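Alpha-1,2-mannosyltransferase (Ktr4), putative (Neosartorya fumigata, PDB 7BOP) is a putative fungal mannosyltransferase of the GT-A clan, modelled with guanosine-5'-diphosphate and a manganese ion bound. Local coordinates at residues Y299-H302 and L303-G307; C171-N174 and S175-Y179; S262-P265 and D266-E269. One frame throughout, in Å; residues are numbered along the deposited sequence.

Interaction 1: residues Y299-H302 and L303-G307; sequences YFNH and LDRAG
L303 and Y299 meet one turn apart on the last turns of helix 294-306, and their contact is apolar. The leucine methyl CD1 sits over one face of the phenol ring in a CH-pi contact, 3.9 Å from the ring centroid and displaced toward the rim, with Y299 CZ as its closest ring atom. The ring can lie under this methyl because CG of Y299 is anti to the backbone N (chi1 177°), while the phenol oxygen reaches T238 on helix 234-244. L303 itself continues onto L234 and V319.

The next pair along, F300 and D304, is mixed. D304 CB lies over one face of the phenyl ring, and the carboxylate runs beside it, both pointing the same way with their planes 29° apart; D304 CG comes within 3.8 Å of F300 CZ. R172 grips both carboxylate oxygens, NE in a salt bridge with OD1 and NH2 near OD2. Water 1 adds a further donor to D304 OD2, at 2.6 Å, and donates to N301 OD1 as well.

R305, bent at chi3, folds its guanidinium back over the preceding turn. N301 O and the backbone of H302 lie over one face of that group, and R305 NH1 approaches N301 CB to 3.4 Å. H302 leans its CB and ring against L303 N, and the ring also meets F241.

Backbone bonds of the i to i+4 kind run through all of this, among them L303 N to Y299 O at 3.0 Å with an N-H...O angle of 169°.

Polarity is thus divided round the helix: an apolar flank faces helices 234-244 and 316-327, H302 ND1 is buried without a partner, and the buried D304 carboxylate, held by an arginine and a water, would probably favour its charged form.

Interaction 2: residues C171-N174 and S175-Y179; sequences CRWN and SGMFY
Over the six-membered ring of W173 stands F178 CB, 3.5 Å from the centroid and 15° off the normal, and the two side chains cross at about a right angle. Water 2 accepts from W173 NE1 and donates to M177 O, joining the indole to the backbone it covers.

M177 takes the pyrrole end of the same indole, near the C-terminal end of helix 165-177, with its CB 3.4 Å from W173 CD1. Bent at chi2 (-58°), the methionine chain carries CE over one face of the guanidinium of R172, whose polar partner is D304.

S175 turns its hydroxyl back to C171 O, with OG 2.7 Å away. The backbone N of S175 reaches the same oxygen from the opposite face of the carbonyl plane, giving that acceptor two bonds.

W173 O is likewise shared, by M177 N at 3.0 Å and by F178 N at 2.9 Å. The second of these bonds spans five residues, and the arrangement is a pi-type turn at 175-177, followed by a 3-10 segment, beside the guanosine-5'-diphosphate pocket of a GT-A fold.

Interaction 3: residues S262-P265 and D266-E269; sequences SLRP and DHTE
R264 and H267 form the close-packed side of this helix start, lying side by side and pointing the same way. Each flat group lies over a face of the other: CE1 of the imidazole over the guanidinium, displaced toward its rim and 3.2 Å from R264 NH2, and R264 NE over the imidazole. The two planes are 40° apart, an inclined contact and not a flat stack. A bend at chi3 in the arginine chain brings its end alongside the ring. Neighbours hold the guanidinium in place: NH1 makes a salt bridge to E373, and F225 adds a cation-pi contact. H267 in turn touches P228 and T276.

R264 occupies the N-cap position, and its carbonyl O accepts from H267 N at 3.0 Å, a bent bond of 130° that comes from well above the carbonyl plane. Water 3 donates to R264 O too and, at 2.7 Å, to T268 OG1, which is also hydrogen-bonded to D260 O. The water thereby joins the cap residue to the first turn.

Beyond this the contact thins toward solvent, where P265, D266 and E269 are exposed. What remains there is mainly backbone: E269 N donates to P265 O at 3.0 Å in a much straighter bond, 165°, that marks the first full helical turn.

The helix start is therefore held on one side by a charged, partly aromatic cluster, in which E373 would partly offset the arginine's charge; the close guanidinium would probably disfavour a proton being added to the imidazole.

Overall arrangement
Followed from the N terminus, the chain reaches interaction 2 first, then interaction 3 and finally interaction 1. Each is a local contact within one continuous piece of chain, so none closes a long loop, and the three run in series without nesting or crossing. Interactions 1 and 2 are nevertheless neighbours in space, their centres about 12 Å apart: D304 OD1 and R172 NE form a salt bridge of 2.7 Å, and F300 packs on G176 and M177. Helix 294-306 is thereby tied to helix 165-177 beside the nucleotide pocket. Interaction 3 begins helix 265-270 at the surface, its nearest atoms about 14 Å from interaction 1 and about 17 Å from interaction 2.

Interaction 1: residues Y299-H302 and L303-G307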
loop_
_atom_site.group_PDB
_atom_site.type_symbol
_atom_site.label_atom_id
_atom_site.label_comp_id
_atom_site.label_asym_id
_atom_site.label_seq_id
_atom_site.Cartn_x
_atom_site.Cartn_y
_atom_site.Cartn_z
ATOM N N TYR A 299 11.611 -10.704 -9.009
ATOM C CA TYR A 299 11.470 -9.318 -9.474
ATOM C C TYR A 299 12.121 -8.356 -8.495
ATOM O O TYR A 299 12.924 -7.501 -8.899
ATOM C CB TYR A 299 9.993 -8.973 -9.696
ATOM C CG TYR A 299 9.722 -7.542 -10.117
ATOM C CD1 TYR A 299 10.299 -7.016 -11.274
ATOM C CD2 TYR A 299 8.866 -6.718 -9.376
ATOM C CE1 TYR A 299 10.045 -5.708 -11.670
ATOM C CE2 TYR A 299 8.605 -5.407 -9.774
ATOM C CZ TYR A 299 9.193 -4.910 -10.917
ATOM O OH TYR A 299 8.943 -3.609 -11.323
ATOM N N PHE A 300 11.822 -8.506 -7.202
ATOM C CA PHE A 300 12.445 -7.645 -6.213
ATOM C C PHE A 300 13.974 -7.746 -6.270
ATOM O O PHE A 300 14.661 -6.730 -6.285
ATOM C CB PHE A 300 11.978 -7.912 -4.776
ATOM C CG PHE A 300 12.870 -7.264 -3.769
ATOM C CD1 PHE A 300 12.829 -5.887 -3.590
ATOM C CD2 PHE A 300 13.841 -8.001 -3.097
ATOM C CE1 PHE A 300 13.695 -5.258 -2.706
ATOM C CE2 PHE A 300 14.713 -7.377 -2.209
ATOM C CZ PHE A 300 14.638 -6.003 -2.016
ATOM N N ASN A 301 14.502 -8.971 -6.286
ATOM C CA ASN A 301 15.953 -9.152 -6.297
ATOM C C ASN A 301 16.608 -8.560 -7.534
ATOM O O ASN A 301 17.691 -7.993 -7.429
ATOM C CB ASN A 301 16.345 -10.618 -6.128
ATOM C CG ASN A 301 16.094 -11.118 -4.723
ATOM O OD1 ASN A 301 16.381 -10.426 -3.749
ATOM N ND2 ASN A 301 15.561 -12.320 -4.609
ATOM N N HIS A 302 15.950 -8.681 -8.685
ATOM C CA HIS A 302 16.402 -8.010 -9.900
ATOM C C HIS A 302 16.517 -6.488 -9.698
ATOM O O HIS A 302 17.551 -5.875 -10.006
ATOM C CB HIS A 302 15.442 -8.306 -11.049
ATOM C CG HIS A 302 15.820 -7.637 -12.329
ATOM N ND1 HIS A 302 15.438 -6.349 -12.639
ATOM C CD2 HIS A 302 16.569 -8.067 -13.366
ATOM C CE1 HIS A 302 15.936 -6.017 -13.815
ATOM N NE2 HIS A 302 16.621 -7.044 -14.283
ATOM N N LEU A 303 15.460 -5.884 -9.168
ATOM C CA LEU A 303 15.460 -4.437 -8.889
ATOM C C LEU A 303 16.533 -4.059 -7.865
ATOM O O LEU A 303 17.193 -3.015 -7.978
ATOM C CB LEU A 303 14.087 -3.990 -8.390
ATOM C CG LEU A 303 12.899 -4.132 -9.342
ATOM C CD1 LEU A 303 11.667 -3.577 -8.630
ATOM C CD2 LEU A 303 13.110 -3.440 -10.694
ATOM N N ASP A 304 16.714 -4.927 -6.874
ATOM C CA ASP A 304 17.712 -4.712 -5.816
ATOM C C ASP A 304 19.142 -4.646 -6.384
ATOM O O ASP A 304 19.933 -3.775 -6.003
ATOM C CB ASP A 304 17.609 -5.836 -4.764
ATOM C CG ASP A 304 18.080 -5.409 -3.383
ATOM O OD1 ASP A 304 18.058 -4.206 -3.073
ATOM O OD2 ASP A 304 18.463 -6.283 -2.576
ATOM N N ARG A 305 19.447 -5.566 -7.297
ATOM C CA ARG A 305 20.738 -5.590 -7.990
ATOM C C ARG A 305 20.901 -4.445 -9.004
ATOM O O ARG A 305 22.019 -3.996 -9.239
ATOM C CB ARG A 305 20.960 -6.945 -8.672
ATOM C CG ARG A 305 21.036 -8.107 -7.685
ATOM C CD ARG A 305 21.375 -9.429 -8.363
ATOM N NE ARG A 305 20.412 -9.852 -9.403
ATOM C CZ ARG A 305 19.374 -10.693 -9.237
ATOM N NH1 ARG A 305 19.093 -11.259 -8.059
ATOM N NH2 ARG A 305 18.595 -10.974 -10.274
ATOM N N ALA A 306 19.801 -3.987 -9.606
ATOM C CA ALA A 306 19.838 -2.848 -10.533
ATOM C C ALA A 306 20.199 -1.527 -9.858
ATOM O O ALA A 306 20.716 -0.645 -10.519
ATOM C CB ALA A 306 18.518 -2.706 -11.284
ATOM N N GLY A 307 19.908 -1.393 -8.564
ATOM C CA GLY A 307 20.347 -0.253 -7.762
ATOM C C GLY A 307 19.383 0.912 -7.631
ATOM O O GLY A 307 19.635 1.834 -6.848
HETATM O O HOH W 1 18.571 -8.817 -3.277
#

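Interaction 2: residues C171-N174 and S175-Y179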
loop_
_atom_site.group_PDB
_atom_site.type_symbol
_atom_site.label_atom_id
_atom_site.label_comp_id
_atom_site.label_asym_id
_atom_site.label_seq_id
_atom_site.Cartn_x
_atom_site.Cartn_y
_atom_site.Cartn_z
ATOM N N CYS A 171 11.604 2.288 1.477
ATOM C CA CYS A 171 11.014 1.805 0.226
ATOM C C CYS A 171 11.485 0.395 -0.119
ATOM O O CYS A 171 10.695 -0.459 -0.524
ATOM C CB CYS A 171 11.336 2.752 -0.932
ATOM S SG CYS A 171 10.476 4.344 -0.834
ATOM N N ARG A 172 12.779 0.167 0.036
ATOM C CA ARG A 172 13.367 -1.154 -0.179
ATOM C C ARG A 172 12.807 -2.185 0.812
ATOM O O ARG A 172 12.456 -3.304 0.418
ATOM C CB ARG A 172 14.886 -1.072 -0.071
ATOM C CG ARG A 172 15.597 -2.401 -0.219
ATOM C CD ARG A 172 17.094 -2.204 -0.281
ATOM N NE ARG A 172 17.754 -3.486 -0.493
ATOM C CZ ARG A 172 18.247 -4.281 0.458
ATOM N NH1 ARG A 172 18.214 -3.952 1.753
ATOM N NH2 ARG A 172 18.804 -5.431 0.100
ATOM N N TRP A 173 12.677 -1.786 2.074
ATOM C CA TRP A 173 12.142 -2.680 3.105
ATOM C C TRP A 173 10.701 -3.109 2.807
ATOM O O TRP A 173 10.376 -4.301 2.859
ATOM C CB TRP A 173 12.223 -2.053 4.491
ATOM C CG TRP A 173 11.859 -3.040 5.572
ATOM C CD1 TRP A 173 12.662 -4.018 6.082
ATOM C CD2 TRP A 173 10.603 -3.164 6.242
ATOM N NE1 TRP A 173 11.989 -4.742 7.031
ATOM C CE2 TRP A 173 10.723 -4.244 7.154
ATOM C CE3 TRP A 173 9.386 -2.478 6.162
ATOM C CZ2 TRP A 173 9.681 -4.635 7.990
ATOM C CZ3 TRP A 173 8.344 -2.867 6.994
ATOM C CH2 TRP A 173 8.504 -3.941 7.905
ATOM N N ASN A 174 9.850 -2.140 2.475
ATOM C CA ASN A 174 8.473 -2.442 2.060
ATOM C C ASN A 174 8.407 -3.233 0.750
ATOM O O ASN A 174 7.510 -4.051 0.583
ATOM C CB ASN A 174 7.643 -1.159 1.956
ATOM C CG ASN A 174 7.249 -0.610 3.316
ATOM O OD1 ASN A 174 6.803 -1.343 4.185
ATOM N ND2 ASN A 174 7.392 0.689 3.491
ATOM N N SER A 175 9.355 -3.000 -0.163
ATOM C CA SER A 175 9.364 -3.692 -1.451
ATOM C C SER A 175 9.757 -5.168 -1.380
ATOM O O SER A 175 9.190 -5.985 -2.103
ATOM C CB SER A 175 10.293 -2.992 -2.442
ATOM O OG SER A 175 9.840 -1.674 -2.742
ATOM N N GLY A 176 10.747 -5.496 -0.556
ATOM C CA GLY A 176 11.330 -6.840 -0.564
ATOM C C GLY A 176 11.663 -7.523 0.747
ATOM O O GLY A 176 12.006 -8.706 0.733
ATOM N N MET A 177 11.581 -6.805 1.867
ATOM C CA MET A 177 12.100 -7.317 3.136
ATOM C C MET A 177 11.057 -7.606 4.207
ATOM O O MET A 177 11.252 -8.545 4.985
ATOM C CB MET A 177 13.150 -6.357 3.700
ATOM C CG MET A 177 14.337 -6.100 2.777
ATOM S SD MET A 177 15.198 -7.618 2.324
ATOM C CE MET A 177 16.441 -6.989 1.216
ATOM N N PHE A 178 9.966 -6.839 4.270
ATOM C CA PHE A 178 8.979 -7.023 5.351
ATOM C C PHE A 178 8.441 -8.453 5.407
ATOM O O PHE A 178 8.308 -9.021 6.492
ATOM C CB PHE A 178 7.845 -5.980 5.304
ATOM C CG PHE A 178 6.737 -6.284 4.322
ATOM C CD1 PHE A 178 6.889 -6.016 2.958
ATOM C CD2 PHE A 178 5.523 -6.802 4.763
ATOM C CE1 PHE A 178 5.855 -6.272 2.064
ATOM C CE2 PHE A 178 4.494 -7.072 3.874
ATOM C CZ PHE A 178 4.657 -6.800 2.517
ATOM N N TYR A 179 8.184 -9.037 4.237
ATOM C CA TYR A 179 7.673 -10.399 4.140
ATOM C C TYR A 179 8.711 -11.504 4.440
ATOM O O TYR A 179 8.352 -12.678 4.457
ATOM C CB TYR A 179 7.010 -10.653 2.784
ATOM C CG TYR A 179 7.873 -10.421 1.557
ATOM C CD1 TYR A 179 8.663 -11.439 1.027
ATOM C CD2 TYR A 179 7.847 -9.189 0.890
ATOM C CE1 TYR A 179 9.428 -11.229 -0.109
ATOM C CE2 TYR A 179 8.603 -8.969 -0.250
ATOM C CZ TYR A 179 9.387 -9.987 -0.752
ATOM O OH TYR A 179 10.137 -9.763 -1.883
HETATM O O HOH W 2 12.502 -7.521 7.562
#

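Interaction 3: residues S262-P265 and D266-E269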
loop_
_atom_site.group_PDB
_atom_site.type_symbol
_atom_site.label_atom_id
_atom_site.label_comp_id
_atom_site.label_asym_id
_atom_site.label_seq_id
_atom_site.Cartn_x
_atom_site.Cartn_y
_atom_site.Cartn_z
ATOM N N SER A 262 -3.170 7.455 -21.911
ATOM C CA SER A 262 -4.347 8.173 -22.400
ATOM C C SER A 262 -4.779 9.337 -21.495
ATOM O O SER A 262 -5.467 10.243 -21.961
ATOM C CB SER A 262 -5.507 7.192 -22.613
ATOM O OG SER A 262 -5.960 6.661 -21.377
ATOM N N LEU A 263 -4.383 9.326 -20.219
ATOM C CA LEU A 263 -4.747 10.401 -19.281
ATOM C C LEU A 263 -3.685 11.474 -19.139
ATOM O O LEU A 263 -3.990 12.664 -19.197
ATOM C CB LEU A 263 -5.048 9.832 -17.896
ATOM C CG LEU A 263 -6.209 8.861 -17.738
ATOM C CD1 LEU A 263 -6.493 8.657 -16.252
ATOM C CD2 LEU A 263 -7.446 9.361 -18.463
ATOM N N ARG A 264 -2.447 11.047 -18.894
ATOM C CA ARG A 264 -1.326 11.952 -18.665
ATOM C C ARG A 264 -0.135 11.430 -19.458
ATOM O O ARG A 264 0.815 10.893 -18.884
ATOM C CB ARG A 264 -1.029 12.070 -17.170
ATOM C CG ARG A 264 -2.238 12.562 -16.388
ATOM C CD ARG A 264 -1.950 12.772 -14.924
ATOM N NE ARG A 264 -1.118 13.939 -14.678
ATOM C CZ ARG A 264 -0.638 14.278 -13.486
ATOM N NH1 ARG A 264 -0.897 13.533 -12.410
ATOM N NH2 ARG A 264 0.125 15.358 -13.361
ATOM N N PRO A 265 -0.181 11.577 -20.800
ATOM C CA PRO A 265 0.882 11.005 -21.638
ATOM C C PRO A 265 2.304 11.469 -21.313
ATOM O O PRO A 265 3.251 10.714 -21.548
ATOM C CB PRO A 265 0.472 11.403 -23.074
ATOM C CG PRO A 265 -0.549 12.481 -22.921
ATOM C CD PRO A 265 -1.237 12.212 -21.613
ATOM N N ASP A 266 2.469 12.666 -20.753
ATOM C CA ASP A 266 3.805 13.131 -20.377
ATOM C C ASP A 266 4.403 12.386 -19.173
ATOM O O ASP A 266 5.633 12.267 -19.056
ATOM C CB ASP A 266 3.820 14.643 -20.143
ATOM C CG ASP A 266 3.497 15.443 -21.418
ATOM O OD1 ASP A 266 3.668 14.920 -22.553
ATOM O OD2 ASP A 266 3.078 16.616 -21.278
ATOM N N HIS A 267 3.552 11.888 -18.283
ATOM C CA HIS A 267 4.032 10.991 -17.227
ATOM C C HIS A 267 4.571 9.702 -17.810
ATOM O O HIS A 267 5.637 9.257 -17.420
ATOM C CB HIS A 267 2.941 10.661 -16.214
ATOM C CG HIS A 267 2.883 11.612 -15.072
ATOM N ND1 HIS A 267 2.761 12.974 -15.244
ATOM C CD2 HIS A 267 2.928 11.400 -13.737
ATOM C CE1 HIS A 267 2.730 13.563 -14.061
ATOM N NE2 HIS A 267 2.829 12.630 -13.130
ATOM N N THR A 268 3.831 9.112 -18.735
ATOM C CA THR A 268 4.211 7.819 -19.295
ATOM C C THR A 268 5.521 7.943 -20.083
ATOM O O THR A 268 6.409 7.084 -19.987
ATOM C CB THR A 268 3.090 7.242 -20.172
ATOM O OG1 THR A 268 1.866 7.238 -19.427
ATOM C CG2 THR A 268 3.425 5.813 -20.634
ATOM N N GLU A 269 5.651 9.032 -20.836
ATOM C CA GLU A 269 6.897 9.311 -21.542
ATOM C C GLU A 269 8.045 9.540 -20.570
ATOM O O GLU A 269 9.123 8.973 -20.755
ATOM C CB GLU A 269 6.755 10.511 -22.487
ATOM C CG GLU A 269 8.085 10.904 -23.139
ATOM C CD GLU A 269 7.941 11.382 -24.574
ATOM O OE1 GLU A 269 7.536 10.566 -25.437
ATOM O OE2 GLU A 269 8.259 12.565 -24.842
HETATM O O HOH W 3 0.573 8.325 -17.297
#